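Local coordinates for importin-95 (Chaetomium thermophilum, PDB 4XRI), which serves as a nuclear transport receptor for the import of varied protein cargoes into the nucleus and probably binds a small GTPase, at residues A[69-74]-A[120-125]; A[692-697]-A[716-721]. The protein carries 2 engineered substitutions. All coordinates share one frame; numbering follows the deposited sequence.

Contact 1 (A[69-74]-A[120-125])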
loop_
_atom_site.group_PDB
_atom_site.type_symbol
_atom_site.label_atom_id
_atom_site.label_comp_id
_atom_site.label_asym_id
_atom_site.label_seq_id
_atom_site.Cartn_x
_atom_site.Cartn_y
_atom_site.Cartn_z
ATOM N N ALA A 69 -11.452 18.047 -23.590
ATOM C CA ALA A 69 -12.803 17.518 -23.729
ATOM C C ALA A 69 -12.894 16.577 -24.923
ATOM O O ALA A 69 -13.532 15.527 -24.853
ATOM C CB ALA A 69 -13.808 18.654 -23.871
ATOM N N LEU A 70 -12.245 16.966 -26.015
ATOM C CA LEU A 70 -12.191 16.154 -27.226
ATOM C C LEU A 70 -11.487 14.829 -26.964
ATOM O O LEU A 70 -11.970 13.768 -27.357
ATOM C CB LEU A 70 -11.480 16.917 -28.344
ATOM C CG LEU A 70 -11.271 16.182 -29.669
ATOM C CD1 LEU A 70 -12.602 15.811 -30.297
ATOM C CD2 LEU A 70 -10.443 17.039 -30.618
ATOM N N LYS A 71 -10.339 14.907 -26.297
ATOM C CA LYS A 71 -9.586 13.723 -25.904
ATOM C C LYS A 71 -10.443 12.783 -25.064
ATOM O O LYS A 71 -10.451 11.570 -25.279
ATOM C CB LYS A 71 -8.326 14.126 -25.127
ATOM C CG LYS A 71 -7.453 12.960 -24.673
ATOM C CD LYS A 71 -7.671 12.621 -23.201
ATOM C CE LYS A 71 -7.319 13.788 -22.292
ATOM N NZ LYS A 71 -7.479 13.427 -20.853
ATOM N N ASN A 72 -11.170 13.357 -24.110
ATOM C CA ASN A 72 -12.001 12.579 -23.201
ATOM C C ASN A 72 -13.255 12.021 -23.860
ATOM O O ASN A 72 -13.970 11.212 -23.266
ATOM C CB ASN A 72 -12.403 13.429 -21.996
ATOM C CG ASN A 72 -11.249 13.685 -21.050
ATOM O OD1 ASN A 72 -10.278 12.930 -21.021
ATOM N ND2 ASN A 72 -11.354 14.748 -20.264
ATOM N N ALA A 73 -13.523 12.454 -25.086
ATOM C CA ALA A 73 -14.714 12.008 -25.795
ATOM C C ALA A 73 -14.560 10.576 -26.292
ATOM O O ALA A 73 -15.550 9.897 -26.565
ATOM C CB ALA A 73 -15.025 12.939 -26.953
ATOM N N PHE A 74 -13.319 10.116 -26.402
ATOM C CA PHE A 74 -13.057 8.750 -26.842
ATOM C C PHE A 74 -11.813 8.162 -26.177
ATOM O O PHE A 74 -11.092 7.373 -26.784
ATOM C CB PHE A 74 -12.916 8.695 -28.366
ATOM C CG PHE A 74 -12.051 9.785 -28.938
ATOM C CD1 PHE A 74 -10.681 9.618 -29.042
ATOM C CD2 PHE A 74 -12.611 10.971 -29.382
ATOM C CE1 PHE A 74 -9.885 10.616 -29.572
ATOM C CE2 PHE A 74 -11.822 11.972 -29.913
ATOM C CZ PHE A 74 -10.456 11.794 -30.010
ATOM N N ALA A 120 -3.477 19.429 -28.378
ATOM C CA ALA A 120 -3.539 18.734 -29.658
ATOM C C ALA A 120 -2.707 17.454 -29.619
ATOM O O ALA A 120 -3.077 16.441 -30.215
ATOM C CB ALA A 120 -3.064 19.642 -30.778
ATOM N N ALA A 121 -1.581 17.510 -28.913
ATOM C CA ALA A 121 -0.722 16.340 -28.747
ATOM C C ALA A 121 -1.455 15.234 -27.998
ATOM O O ALA A 121 -1.327 14.055 -28.330
ATOM C CB ALA A 121 0.561 16.715 -28.019
ATOM N N GLN A 122 -2.229 15.627 -26.989
ATOM C CA GLN A 122 -3.047 14.682 -26.235
ATOM C C GLN A 122 -4.103 14.037 -27.126
ATOM O O GLN A 122 -4.308 12.824 -27.084
ATOM C CB GLN A 122 -3.724 15.373 -25.048
ATOM C CG GLN A 122 -2.780 15.748 -23.923
ATOM C CD GLN A 122 -3.519 16.130 -22.653
ATOM O OE1 GLN A 122 -4.310 15.348 -22.122
ATOM N NE2 GLN A 122 -3.280 17.344 -22.171
ATOM N N VAL A 123 -4.764 14.859 -27.934
ATOM C CA VAL A 123 -5.788 14.381 -28.852
ATOM C C VAL A 123 -5.216 13.355 -29.823
ATOM O O VAL A 123 -5.785 12.278 -30.015
ATOM C CB VAL A 123 -6.411 15.543 -29.654
ATOM C CG1 VAL A 123 -7.343 15.006 -30.727
ATOM C CG2 VAL A 123 -7.145 16.495 -28.725
ATOM N N ILE A 124 -4.082 13.699 -30.422
ATOM C CA ILE A 124 -3.422 12.843 -31.401
ATOM C C ILE A 124 -3.025 11.491 -30.806
ATOM O O ILE A 124 -3.191 10.449 -31.444
ATOM C CB ILE A 124 -2.182 13.546 -31.983
ATOM C CG1 ILE A 124 -2.625 14.628 -32.970
ATOM C CG2 ILE A 124 -1.252 12.548 -32.662
ATOM C CD1 ILE A 124 -1.517 15.534 -33.422
ATOM N N ALA A 125 -2.517 11.518 -29.578
ATOM C CA ALA A 125 -2.125 10.300 -28.875
ATOM C C ALA A 125 -3.328 9.393 -28.646
ATOM O O ALA A 125 -3.241 8.175 -28.813
ATOM C CB ALA A 125 -1.466 10.646 -27.549
#
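The aliphatic chain of Lys71 crosses that of Gln122 at a slant, its root near Val123. Lys71 CB sits 4.5 Å from Val123 CG2. Lys71 CG, anti to the backbone N (chi1 -180°), passes 4.0 Å from Gln122 O. Bends at chi2 and chi3 turn the chain, bringing CE to 3.4 Å from Gln122 OE1. At the tip, NZ curls back to its own helix and donates a hydrogen bond to Asn72 OD1 (2.8 Å), while Gln122 NE2 bonds to Gln118 OE1. A long lysine suits the partly exposed margin of an otherwise buried contact, where methylenes pack and the ammonium finds polar company. An alanine here would probably leave Gln122 without its aliphatic neighbour and Asn72 OD1 without this donor. Deeper in, Leu70 and Val123 meet at about a right angle, Leu70 CD2 lying 3.7 Å from Val123 CG1 and 3.8 Å from Val123 CG2. Phe74 CE1 approaches Val123 O loosely (4.4 Å), its flat ring packing on Ala126, Ile127 and Ile130 of helix 114-131. The contact joins helix 60-72 and the turn after it to helix 114-131, with Leu70 also packing on helix 42-54, Val123 on helix 95-108 and Gln122 on helix 153-168.

Contact 2 (A[692-697]-A[716-721]); sequences NFMNYL and QCFGDI
Leu697 N donates to Phe693 O at 2.8 Å, a helical bond, and both CB atoms head toward helix 711-725, though the Phe693 ring goes on to Leu655, Leu659 and Val675 of helices 648-660 and 665-682. Nothing polar bridges the segments; sulfur and carbon do the work. Met694 CG lies beside the backbone N, and bends at chi2 (-61°) and chi3 (-64°) fold the thioether round to Phe718. Its SD stands 4.6 Å from the Phe718 ring centroid, 61° off the ring normal, an oblique Met-aromatic contact, while its methyl CE lies 3.6 Å from Phe718 CE1. Unbranched and pliable, methionine can follow a ring's contour. Leu697 CB supports the same Phe718 CE1 at 3.8 Å. Leu697 and Ile721 meet tip to tip, Leu697 CD1 to Ile721 CD1 at 3.7 Å, and Leu697 CD1 also reaches Cys717 SG. The ethyl arm of Ile721 reaches across to put CD1 among Leu697, Met694 SD and Phe693 CB. The segments run antiparallel, axes 11.3 Å apart, and helix 730-743 packs on Met694 and Phe718. With no hydrogen bond or salt bridge across it, the direct contact rests on dispersion and hydrophobic burial, which probably imposes few directional constraints.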
loop_
_atom_site.group_PDB
_atom_site.type_symbol
_atom_site.label_atom_id
_atom_site.label_comp_id
_atom_site.label_asym_id
_atom_site.label_seq_id
_atom_site.Cartn_x
_atom_site.Cartn_y
_atom_site.Cartn_z
ATOM N N ASN A 692 -29.197 -19.214 10.812
ATOM C CA ASN A 692 -29.283 -17.816 10.413
ATOM C C ASN A 692 -27.975 -17.350 9.787
ATOM O O ASN A 692 -27.977 -16.633 8.786
ATOM C CB ASN A 692 -29.638 -16.934 11.610
ATOM C CG ASN A 692 -31.105 -17.016 11.974
ATOM O OD1 ASN A 692 -31.965 -17.126 11.102
ATOM N ND2 ASN A 692 -31.398 -16.957 13.267
ATOM N N PHE A 693 -26.862 -17.769 10.383
ATOM C CA PHE A 693 -25.540 -17.477 9.843
ATOM C C PHE A 693 -25.408 -18.011 8.425
ATOM O O PHE A 693 -25.044 -17.274 7.508
ATOM C CB PHE A 693 -24.443 -18.079 10.725
ATOM C CG PHE A 693 -24.286 -17.400 12.056
ATOM C CD1 PHE A 693 -24.718 -16.096 12.244
ATOM C CD2 PHE A 693 -23.705 -18.066 13.120
ATOM C CE1 PHE A 693 -24.574 -15.473 13.468
ATOM C CE2 PHE A 693 -23.556 -17.450 14.346
ATOM C CZ PHE A 693 -23.993 -16.152 14.521
ATOM N N MET A 694 -25.706 -19.298 8.258
ATOM C CA MET A 694 -25.594 -19.960 6.961
ATOM C C MET A 694 -26.429 -19.263 5.892
ATOM O O MET A 694 -25.972 -19.082 4.762
ATOM C CB MET A 694 -26.009 -21.431 7.069
ATOM C CG MET A 694 -25.019 -22.307 7.828
ATOM S SD MET A 694 -23.390 -22.367 7.052
ATOM C CE MET A 694 -23.789 -23.166 5.501
ATOM N N ASN A 695 -27.648 -18.873 6.250
ATOM C CA ASN A 695 -28.527 -18.176 5.320
ATOM C C ASN A 695 -27.919 -16.868 4.818
ATOM O O ASN A 695 -27.982 -16.566 3.623
ATOM C CB ASN A 695 -29.882 -17.902 5.972
ATOM C CG ASN A 695 -30.733 -19.151 6.091
ATOM O OD1 ASN A 695 -30.467 -20.163 5.443
ATOM N ND2 ASN A 695 -31.766 -19.084 6.919
ATOM N N TYR A 696 -27.318 -16.106 5.726
ATOM C CA TYR A 696 -26.670 -14.854 5.348
ATOM C C TYR A 696 -25.394 -15.097 4.549
ATOM O O TYR A 696 -25.129 -14.409 3.561
ATOM C CB TYR A 696 -26.356 -14.009 6.584
ATOM C CG TYR A 696 -27.516 -13.161 7.051
ATOM C CD1 TYR A 696 -27.820 -11.961 6.422
ATOM C CD2 TYR A 696 -28.309 -13.559 8.119
ATOM C CE1 TYR A 696 -28.878 -11.181 6.844
ATOM C CE2 TYR A 696 -29.371 -12.786 8.545
ATOM C CZ TYR A 696 -29.649 -11.598 7.906
ATOM O OH TYR A 696 -30.706 -10.824 8.326
ATOM N N LEU A 697 -24.605 -16.076 4.981
ATOM C CA LEU A 697 -23.363 -16.415 4.296
ATOM C C LEU A 697 -23.635 -16.911 2.879
ATOM O O LEU A 697 -23.006 -16.456 1.922
ATOM C CB LEU A 697 -22.584 -17.470 5.082
ATOM C CG LEU A 697 -22.062 -17.053 6.461
ATOM C CD1 LEU A 697 -21.419 -18.235 7.163
ATOM C CD2 LEU A 697 -21.078 -15.895 6.349
ATOM N N GLN A 716 -13.978 -20.092 5.121
ATOM C CA GLN A 716 -13.332 -20.317 6.410
ATOM C C GLN A 716 -14.393 -20.388 7.498
ATOM O O GLN A 716 -14.318 -21.206 8.416
ATOM C CB GLN A 716 -12.320 -19.208 6.724
ATOM C CG GLN A 716 -11.736 -19.291 8.122
ATOM C CD GLN A 716 -10.910 -18.066 8.490
ATOM O OE1 GLN A 716 -10.273 -17.442 7.638
ATOM N NE2 GLN A 716 -10.923 -17.717 9.770
ATOM N N CYS A 717 -15.394 -19.525 7.368
ATOM C CA CYS A 717 -16.505 -19.474 8.302
ATOM C C CYS A 717 -17.316 -20.771 8.291
ATOM O O CYS A 717 -17.734 -21.259 9.345
ATOM C CB CYS A 717 -17.400 -18.285 7.967
ATOM S SG CYS A 717 -18.461 -17.765 9.297
ATOM N N PHE A 718 -17.533 -21.320 7.096
ATOM C CA PHE A 718 -18.199 -22.615 6.944
ATOM C C PHE A 718 -17.503 -23.679 7.783
ATOM O O PHE A 718 -18.148 -24.514 8.409
ATOM C CB PHE A 718 -18.229 -23.056 5.475
ATOM C CG PHE A 718 -19.227 -22.313 4.633
ATOM C CD1 PHE A 718 -20.289 -21.638 5.213
ATOM C CD2 PHE A 718 -19.106 -22.301 3.253
ATOM C CE1 PHE A 718 -21.205 -20.960 4.429
ATOM C CE2 PHE A 718 -20.018 -21.626 2.466
ATOM C CZ PHE A 718 -21.069 -20.953 3.056
ATOM N N GLY A 719 -16.177 -23.634 7.786
ATOM C CA GLY A 719 -15.374 -24.574 8.542
ATOM C C GLY A 719 -15.607 -24.455 10.032
ATOM O O GLY A 719 -15.743 -25.457 10.727
ATOM N N ASP A 720 -15.659 -23.221 10.522
ATOM C CA ASP A 720 -15.900 -22.963 11.940
ATOM C C ASP A 720 -17.298 -23.393 12.376
ATOM O O ASP A 720 -17.474 -23.943 13.467
ATOM C CB ASP A 720 -15.694 -21.481 12.253
ATOM C CG ASP A 720 -14.258 -21.040 12.059
ATOM O OD1 ASP A 720 -13.346 -21.791 12.460
ATOM O OD2 ASP A 720 -14.037 -19.944 11.506
ATOM N N ILE A 721 -18.286 -23.143 11.522
ATOM C CA ILE A 721 -19.662 -23.527 11.811
ATOM C C ILE A 721 -19.793 -25.047 11.876
ATOM O O ILE A 721 -20.456 -25.590 12.764
ATOM C CB ILE A 721 -20.633 -22.964 10.759
ATOM C CG1 ILE A 721 -20.767 -21.449 10.928
ATOM C CG2 ILE A 721 -22.001 -23.625 10.873
ATOM C CD1 ILE A 721 -21.582 -20.786 9.842
#

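Contact 1 closes before contact 2 opens, so the two follow in series along a chain that is mostly helix and has no strand. Their centres are 51 Å apart and their nearest atoms about 38 Å, and they share no helix. Contact 1, near the start of the chain, joins helices 60-72 and 114-131 across the intervening helices 79-91 and 95-108; contact 2, far toward the other end, joins helices 690-701 and 711-725, which follow one another directly. Many such packings add up to the one extended body of a HEAT-repeat protein. HEAT-repeat receptors of this family form flexible superhelices, consistent with a transport receptor that must accommodate different cargoes.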